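Local coordinates for protein serine protease MT3772 (Mycobacterium tuberculosis, PDB 3K6Z) that probably acts as a membrane-associated serine endopeptidase that helps the bacterium withstand acid and oxidative stress, this chain being its chymotrypsin-like protease domain, at residues A[75-80]-A[89-94]; A[83-88]-A[200-205]. All blocks are in the same frame, centred on the assembly; numbering follows the deposited sequence.

In the fold
The chain folds into two six-strand antiparallel barrels, the chymotrypsin-like arrangement of the S1C peptidases, and both contacts use strand 87-91. Contact 1 is the hairpin of the first barrel in which that strand pairs with strand 73-80. Contact 2 takes the residues leading into the same strand, among them D86 of the predicted catalytic triad, and sets them against the C-terminal helix 196-205, which follows the last strand of the second barrel. Their centres lie about 16 Å apart, and the two contacts touch where S80 O packs on A88 CB. Along the chain the order is 75-80, 83-88, 89-94, 200-205, so one strand ties the hairpin to the aspartate and the helix that bonds to it.

Contact 1: residues A[75-80]-A[89-94]; sequences EATVVS and ILAVPH
T77 and A91 face each other as an antiparallel hydrogen-bonded pair: T77 N gives to A91 O, and A91 N lies 2.8 Å from T77 O. Toward S80 the register shifts by one at a classic beta bulge: V79 and S80 both lie opposite I89, whose carbonyl oxygen takes two N-H groups. V79 N meets I89 O nearly head-on to the carbonyl, at 2.9 Å; S80 N is 3.3 Å from I89 O and 18° off the carbonyl plane. I89 N returns a bond to S80 O. Packing is close here, with S80 CB 3.7 Å from I89 CG1, and on the face of V78 and L90, where V78 CG2 lies 3.7 Å from L90 CD2 and A76 CB rests 3.8 Å from V92 CG2. The solvent side belongs to T77 and V79, both exposed. T77 OG1 and V79 CG1 each approach A91 CB; V79 reaches back over A91 because CG1 stands beside its own backbone N (chi1 -69°). Beyond A91 the second segment leaves the strand, and a water bridges E75 O and P93 O, donating to both. In the first barrel's sheet, strand 65-68 flanks 73-80 with V65 and V67, strand 51-55 flanks 87-91, and V59 of helix 56-59 covers V78 and L90.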
ATOM      1  N   GLU A  75       4.495  28.628   1.630  1.00 19.05           N
ATOM      2  CA  GLU A  75       4.175  27.690   2.693  1.00 18.94           C
ATOM      3  C   GLU A  75       2.795  27.074   2.461  1.00 18.55           C
ATOM      4  O   GLU A  75       1.807  27.784   2.234  1.00 18.61           O
ATOM      5  CB  GLU A  75       4.245  28.353   4.070  1.00 18.71           C
ATOM      6  CG  GLU A  75       4.205  27.350   5.216  1.00 19.37           C
ATOM      7  CD  GLU A  75       4.226  28.001   6.580  1.00 20.30           C
ATOM      8  OE1 GLU A  75       3.935  27.295   7.568  1.00 21.87           O
ATOM      9  OE2 GLU A  75       4.524  29.210   6.671  1.00 21.17           O
ATOM     10  N   ALA A  76       2.752  25.748   2.509  1.00 18.27           N
ATOM     11  CA  ALA A  76       1.521  24.978   2.326  1.00 17.75           C
ATOM     12  C   ALA A  76       1.257  24.113   3.553  1.00 17.73           C
ATOM     13  O   ALA A  76       2.184  23.787   4.298  1.00 17.60           O
ATOM     14  CB  ALA A  76       1.635  24.103   1.095  1.00 17.93           C
ATOM     15  N   THR A  77      -0.011  23.761   3.757  1.00 17.48           N
ATOM     16  CA  THR A  77      -0.418  22.861   4.837  1.00 17.59           C
ATOM     17  C   THR A  77      -1.450  21.858   4.344  1.00 17.56           C
ATOM     18  O   THR A  77      -2.368  22.209   3.604  1.00 17.62           O
ATOM     19  CB  THR A  77      -1.037  23.625   6.020  1.00 17.99           C
ATOM     20  OG1 THR A  77      -2.309  24.158   5.630  1.00 20.00           O
ATOM     21  CG2 THR A  77      -0.137  24.760   6.457  1.00 15.97           C
ATOM     22  N   VAL A  78      -1.297  20.608   4.766  1.00 17.15           N
ATOM     23  CA  VAL A  78      -2.259  19.563   4.445  1.00 17.03           C
ATOM     24  C   VAL A  78      -3.553  19.803   5.222  1.00 17.07           C
ATOM     25  O   VAL A  78      -3.560  19.704   6.459  1.00 17.57           O
ATOM     26  CB  VAL A  78      -1.694  18.173   4.801  1.00 16.95           C
ATOM     27  CG1 VAL A  78      -2.675  17.086   4.418  1.00 16.41           C
ATOM     28  CG2 VAL A  78      -0.349  17.953   4.109  1.00 17.30           C
ATOM     29  N   VAL A  79      -4.633  20.126   4.503  1.00 16.70           N
ATOM     30  CA  VAL A  79      -5.936  20.406   5.128  1.00 16.47           C
ATOM     31  C   VAL A  79      -7.025  19.345   4.895  1.00 16.64           C
ATOM     32  O   VAL A  79      -7.985  19.263   5.669  1.00 16.74           O
ATOM     33  CB  VAL A  79      -6.477  21.810   4.770  1.00 16.55           C
ATOM     34  CG1 VAL A  79      -5.633  22.878   5.435  1.00 16.34           C
ATOM     35  CG2 VAL A  79      -6.561  22.008   3.238  1.00 16.43           C
ATOM     36  N   SER A  80      -6.881  18.546   3.837  1.00 16.03           N
ATOM     37  CA  SER A  80      -7.728  17.363   3.655  1.00 16.21           C
ATOM     38  C   SER A  80      -6.840  16.163   3.406  1.00 15.64           C
ATOM     39  O   SER A  80      -6.095  16.131   2.436  1.00 14.44           O
ATOM     40  CB  SER A  80      -8.696  17.535   2.486  1.00 16.23           C
ATOM     41  OG  SER A  80      -9.464  18.709   2.638  1.00 18.27           O
ATOM     42  N   ILE A  89      -5.421  17.634  -0.168  1.00 13.01           N
ATOM     43  CA  ILE A  89      -5.623  19.031  -0.539  1.00 12.90           C
ATOM     44  C   ILE A  89      -4.743  19.877   0.371  1.00 12.94           C
ATOM     45  O   ILE A  89      -4.762  19.694   1.590  1.00 12.05           O
ATOM     46  CB  ILE A  89      -7.101  19.460  -0.375  1.00 13.31           C
ATOM     47  CG1 ILE A  89      -8.058  18.477  -1.067  1.00 13.55           C
ATOM     48  CG2 ILE A  89      -7.320  20.895  -0.894  1.00 13.05           C
ATOM     49  CD1 ILE A  89      -7.856  18.325  -2.554  1.00 16.92           C
ATOM     50  N   LEU A  90      -3.980  20.794  -0.235  1.00 12.44           N
ATOM     51  CA  LEU A  90      -3.111  21.721   0.492  1.00 13.11           C
ATOM     52  C   LEU A  90      -3.706  23.123   0.492  1.00 13.03           C
ATOM     53  O   LEU A  90      -4.232  23.567  -0.529  1.00 12.99           O
ATOM     54  CB  LEU A  90      -1.710  21.772  -0.144  1.00 12.96           C
ATOM     55  CG  LEU A  90      -0.960  20.455  -0.380  1.00 14.40           C
ATOM     56  CD1 LEU A  90       0.392  20.749  -1.013  1.00 15.12           C
ATOM     57  CD2 LEU A  90      -0.791  19.725   0.947  1.00 15.41           C
ATOM     58  N   ALA A  91      -3.627  23.808   1.636  1.00 13.64           N
ATOM     59  CA  ALA A  91      -3.983  25.231   1.730  1.00 14.00           C
ATOM     60  C   ALA A  91      -2.722  26.054   1.533  1.00 14.11           C
ATOM     61  O   ALA A  91      -1.709  25.808   2.187  1.00 14.17           O
ATOM     62  CB  ALA A  91      -4.632  25.545   3.080  1.00 14.03           C
ATOM     63  N   VAL A  92      -2.781  27.023   0.621  1.00 14.52           N
ATOM     64  CA  VAL A  92      -1.606  27.809   0.238  1.00 14.91           C
ATOM     65  C   VAL A  92      -1.965  29.298   0.146  1.00 15.17           C
ATOM     66  O   VAL A  92      -2.319  29.784  -0.930  1.00 15.52           O
ATOM     67  CB  VAL A  92      -0.982  27.328  -1.114  1.00 14.98           C
ATOM     68  CG1 VAL A  92       0.391  27.932  -1.316  1.00 14.71           C
ATOM     69  CG2 VAL A  92      -0.891  25.793  -1.192  1.00 15.35           C
ATOM     70  N   PRO A  93      -1.881  30.029   1.272  1.00 15.53           N
ATOM     71  CA  PRO A  93      -2.200  31.462   1.269  1.00 15.85           C
ATOM     72  C   PRO A  93      -1.416  32.242   0.218  1.00 15.98           C
ATOM     73  O   PRO A  93      -0.229  31.979   0.011  1.00 16.38           O
ATOM     74  CB  PRO A  93      -1.786  31.917   2.671  1.00 15.80           C
ATOM     75  CG  PRO A  93      -1.919  30.693   3.503  1.00 15.64           C
ATOM     76  CD  PRO A  93      -1.499  29.558   2.619  1.00 15.66           C
ATOM     77  N   HIS A  94      -2.094  33.179  -0.440  1.00 16.15           N
ATOM     78  CA  HIS A  94      -1.481  34.108  -1.401  1.00 16.24           C
ATOM     79  C   HIS A  94      -0.886  33.461  -2.646  1.00 16.14           C
ATOM     80  O   HIS A  94       0.003  34.032  -3.282  1.00 15.77           O
ATOM     81  CB  HIS A  94      -0.442  35.008  -0.728  1.00 16.77           C
ATOM     82  CG  HIS A  94      -0.971  35.746   0.456  1.00 17.59           C
ATOM     83  ND1 HIS A  94      -1.839  36.811   0.339  1.00 19.53           N
ATOM     84  CD2 HIS A  94      -0.761  35.568   1.781  1.00 19.01           C
ATOM     85  CE1 HIS A  94      -2.140  37.261   1.544  1.00 19.69           C
ATOM     86  NE2 HIS A  94      -1.492  36.529   2.437  1.00 19.30           N
TER
HETATM   87  O   HOH W   1       1.681  30.487   1.544  1.00 33.63           O

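Contact 2: residues A[83-88]-A[200-205]; sequences PSVDVA and AGQLAK
D86, the predicted aspartate of the catalytic triad in this chymotrypsin-like fold, is gripped twice by the side-chain amide of Q202, which reaches across from the C-terminal helix 196-205. Both grips are hydrogen bonds, and together they use the two ends of one amide. At the carbonyl end, Q202 OE1 accepts from D86 N at 2.7 Å with a nearly linear N-H...O angle of 175°, the donor lying in the carbonyl plane. At the amino end, Q202 NE2 donates to D86 OD1 at 2.9 Å; it meets that oxygen on its anti side, 32° out of the carboxylate plane. With main chain and carboxylate held by the same group, the rotation of the D86 side chain is restrained, and the Q202 amide is fixed in turn. Q202 gets there through a chain extended beyond CG (chi2 -168°), long enough to reach D86 from the helix.

Charge adds a further partner: D86 OD1 also forms a salt bridge with R151. Q202 NE2 has a second acceptor too, E198 OE1, one turn earlier on the same helix. H57, the predicted proton acceptor, has its side chain about 4 Å from that of D86 at their nearest; Q202 and R151 thus probably help position the aspartate of the triad.

The remaining contacts are van der Waals. V85 and Q202 slide past each other in opposite directions, V85 CG1 lying 3.8 Å from Q202 CB and 3.5 Å from Q202 OE1, while V85 CG2 presses on the helix backbone at Q202 O. One helix position further on, L203 reaches V87 through its CD2 and crosses the valine side chain at about a right angle, L203 CD2 lying 4.0 Å from V87 CG2.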
ATOM      1  N   PRO A  83      -5.475   8.448   5.564  1.00 15.21           N
ATOM      2  CA  PRO A  83      -4.685   7.319   5.061  1.00 15.30           C
ATOM      3  C   PRO A  83      -5.420   6.435   4.044  1.00 14.90           C
ATOM      4  O   PRO A  83      -4.771   5.748   3.261  1.00 15.48           O
ATOM      5  CB  PRO A  83      -4.356   6.530   6.333  1.00 15.02           C
ATOM      6  CG  PRO A  83      -4.403   7.536   7.409  1.00 16.09           C
ATOM      7  CD  PRO A  83      -5.517   8.464   7.037  1.00 15.55           C
ATOM      8  N   SER A  84      -6.750   6.476   4.039  1.00 14.42           N
ATOM      9  CA  SER A  84      -7.548   5.678   3.099  1.00 14.48           C
ATOM     10  C   SER A  84      -7.718   6.321   1.714  1.00 14.53           C
ATOM     11  O   SER A  84      -8.289   5.708   0.816  1.00 14.69           O
ATOM     12  CB  SER A  84      -8.937   5.386   3.694  1.00 14.52           C
ATOM     13  OG  SER A  84      -9.706   6.580   3.788  1.00 14.64           O
ATOM     14  N   VAL A  85      -7.228   7.551   1.556  1.00 14.45           N
ATOM     15  CA  VAL A  85      -7.465   8.357   0.348  1.00 14.39           C
ATOM     16  C   VAL A  85      -6.133   8.714  -0.334  1.00 14.59           C
ATOM     17  O   VAL A  85      -5.177   9.102   0.340  1.00 15.15           O
ATOM     18  CB  VAL A  85      -8.317   9.619   0.703  1.00 14.54           C
ATOM     19  CG1 VAL A  85      -8.396  10.589  -0.460  1.00 14.26           C
ATOM     20  CG2 VAL A  85      -9.732   9.193   1.121  1.00 14.30           C
ATOM     21  N   ASP A  86      -6.082   8.584  -1.663  1.00 14.79           N
ATOM     22  CA  ASP A  86      -4.828   8.719  -2.436  1.00 15.17           C
ATOM     23  C   ASP A  86      -4.413  10.161  -2.732  1.00 15.70           C
ATOM     24  O   ASP A  86      -3.254  10.418  -3.107  1.00 15.75           O
ATOM     25  CB  ASP A  86      -4.944   7.995  -3.777  1.00 15.73           C
ATOM     26  CG  ASP A  86      -5.089   6.498  -3.630  1.00 16.30           C
ATOM     27  OD1 ASP A  86      -6.022   5.943  -4.256  1.00 18.11           O
ATOM     28  OD2 ASP A  86      -4.285   5.887  -2.893  1.00 18.39           O
ATOM     29  N   VAL A  87      -5.367  11.079  -2.604  1.00 15.09           N
ATOM     30  CA  VAL A  87      -5.117  12.490  -2.854  1.00 15.12           C
ATOM     31  C   VAL A  87      -5.272  13.316  -1.586  1.00 14.84           C
ATOM     32  O   VAL A  87      -6.019  12.954  -0.666  1.00 14.35           O
ATOM     33  CB  VAL A  87      -6.043  13.077  -3.951  1.00 15.49           C
ATOM     34  CG1 VAL A  87      -5.790  12.403  -5.298  1.00 14.76           C
ATOM     35  CG2 VAL A  87      -7.522  12.990  -3.545  1.00 15.27           C
ATOM     36  N   ALA A  88      -4.571  14.442  -1.556  1.00 14.09           N
ATOM     37  CA  ALA A  88      -4.671  15.363  -0.454  1.00 13.45           C
ATOM     38  C   ALA A  88      -4.876  16.763  -1.008  1.00 13.46           C
ATOM     39  O   ALA A  88      -4.563  17.032  -2.171  1.00 13.12           O
ATOM     40  CB  ALA A  88      -3.427  15.302   0.402  1.00 13.93           C
ATOM     41  N   ALA A 200     -13.084  12.373  -7.034  1.00 14.23           N
ATOM     42  CA  ALA A 200     -14.298  12.911  -6.407  1.00 13.87           C
ATOM     43  C   ALA A 200     -14.877  11.940  -5.367  1.00 13.75           C
ATOM     44  O   ALA A 200     -15.254  12.345  -4.262  1.00 13.20           O
ATOM     45  CB  ALA A 200     -15.337  13.251  -7.459  1.00 13.75           C
ATOM     46  N   GLY A 201     -14.923  10.663  -5.733  1.00 13.67           N
ATOM     47  CA  GLY A 201     -15.444   9.606  -4.862  1.00 13.82           C
ATOM     48  C   GLY A 201     -14.659   9.439  -3.573  1.00 14.18           C
ATOM     49  O   GLY A 201     -15.247   9.314  -2.493  1.00 14.03           O
ATOM     50  N   GLN A 202     -13.329   9.432  -3.676  1.00 14.68           N
ATOM     51  CA  GLN A 202     -12.470   9.340  -2.492  1.00 15.38           C
ATOM     52  C   GLN A 202     -12.641  10.548  -1.561  1.00 15.72           C
ATOM     53  O   GLN A 202     -12.752  10.387  -0.334  1.00 15.99           O
ATOM     54  CB  GLN A 202     -11.006   9.164  -2.887  1.00 15.69           C
ATOM     55  CG  GLN A 202     -10.684   7.822  -3.544  1.00 15.74           C
ATOM     56  CD  GLN A 202      -9.196   7.578  -3.660  1.00 18.10           C
ATOM     57  OE1 GLN A 202      -8.400   8.162  -2.922  1.00 18.36           O
ATOM     58  NE2 GLN A 202      -8.809   6.721  -4.593  1.00 17.10           N
ATOM     59  N   LEU A 203     -12.670  11.744  -2.141  1.00 15.92           N
ATOM     60  CA  LEU A 203     -12.869  12.973  -1.361  1.00 16.60           C
ATOM     61  C   LEU A 203     -14.201  12.973  -0.619  1.00 16.70           C
ATOM     62  O   LEU A 203     -14.276  13.383   0.549  1.00 16.79           O
ATOM     63  CB  LEU A 203     -12.768  14.204  -2.254  1.00 16.81           C
ATOM     64  CG  LEU A 203     -11.365  14.588  -2.741  1.00 18.34           C
ATOM     65  CD1 LEU A 203     -11.465  15.793  -3.651  1.00 18.77           C
ATOM     66  CD2 LEU A 203     -10.429  14.867  -1.560  1.00 19.86           C
ATOM     67  N   ALA A 204     -15.248  12.498  -1.294  1.00 16.69           N
ATOM     68  CA  ALA A 204     -16.573  12.400  -0.684  1.00 16.61           C
ATOM     69  C   ALA A 204     -16.588  11.444   0.514  1.00 17.28           C
ATOM     70  O   ALA A 204     -17.276  11.694   1.505  1.00 16.79           O
ATOM     71  CB  ALA A 204     -17.595  11.980  -1.716  1.00 16.60           C
ATOM     72  N   LYS A 205     -15.825  10.355   0.424  1.00 18.01           N
ATOM     73  CA  LYS A 205     -15.772   9.358   1.505  1.00 19.48           C
ATOM     74  C   LYS A 205     -15.311   9.933   2.832  1.00 19.91           C
ATOM     75  O   LYS A 205     -15.783   9.515   3.899  1.00 20.15           O
ATOM     76  CB  LYS A 205     -14.870   8.187   1.127  1.00 19.69           C
ATOM     77  CG  LYS A 205     -15.602   7.090   0.410  1.00 21.75           C
ATOM     78  CD  LYS A 205     -14.679   5.925   0.094  1.00 24.63           C
ATOM     79  CE  LYS A 205     -15.370   4.920  -0.804  1.00 26.30           C
ATOM     80  NZ  LYS A 205     -15.922   5.541  -2.048  1.00 28.87           N
TER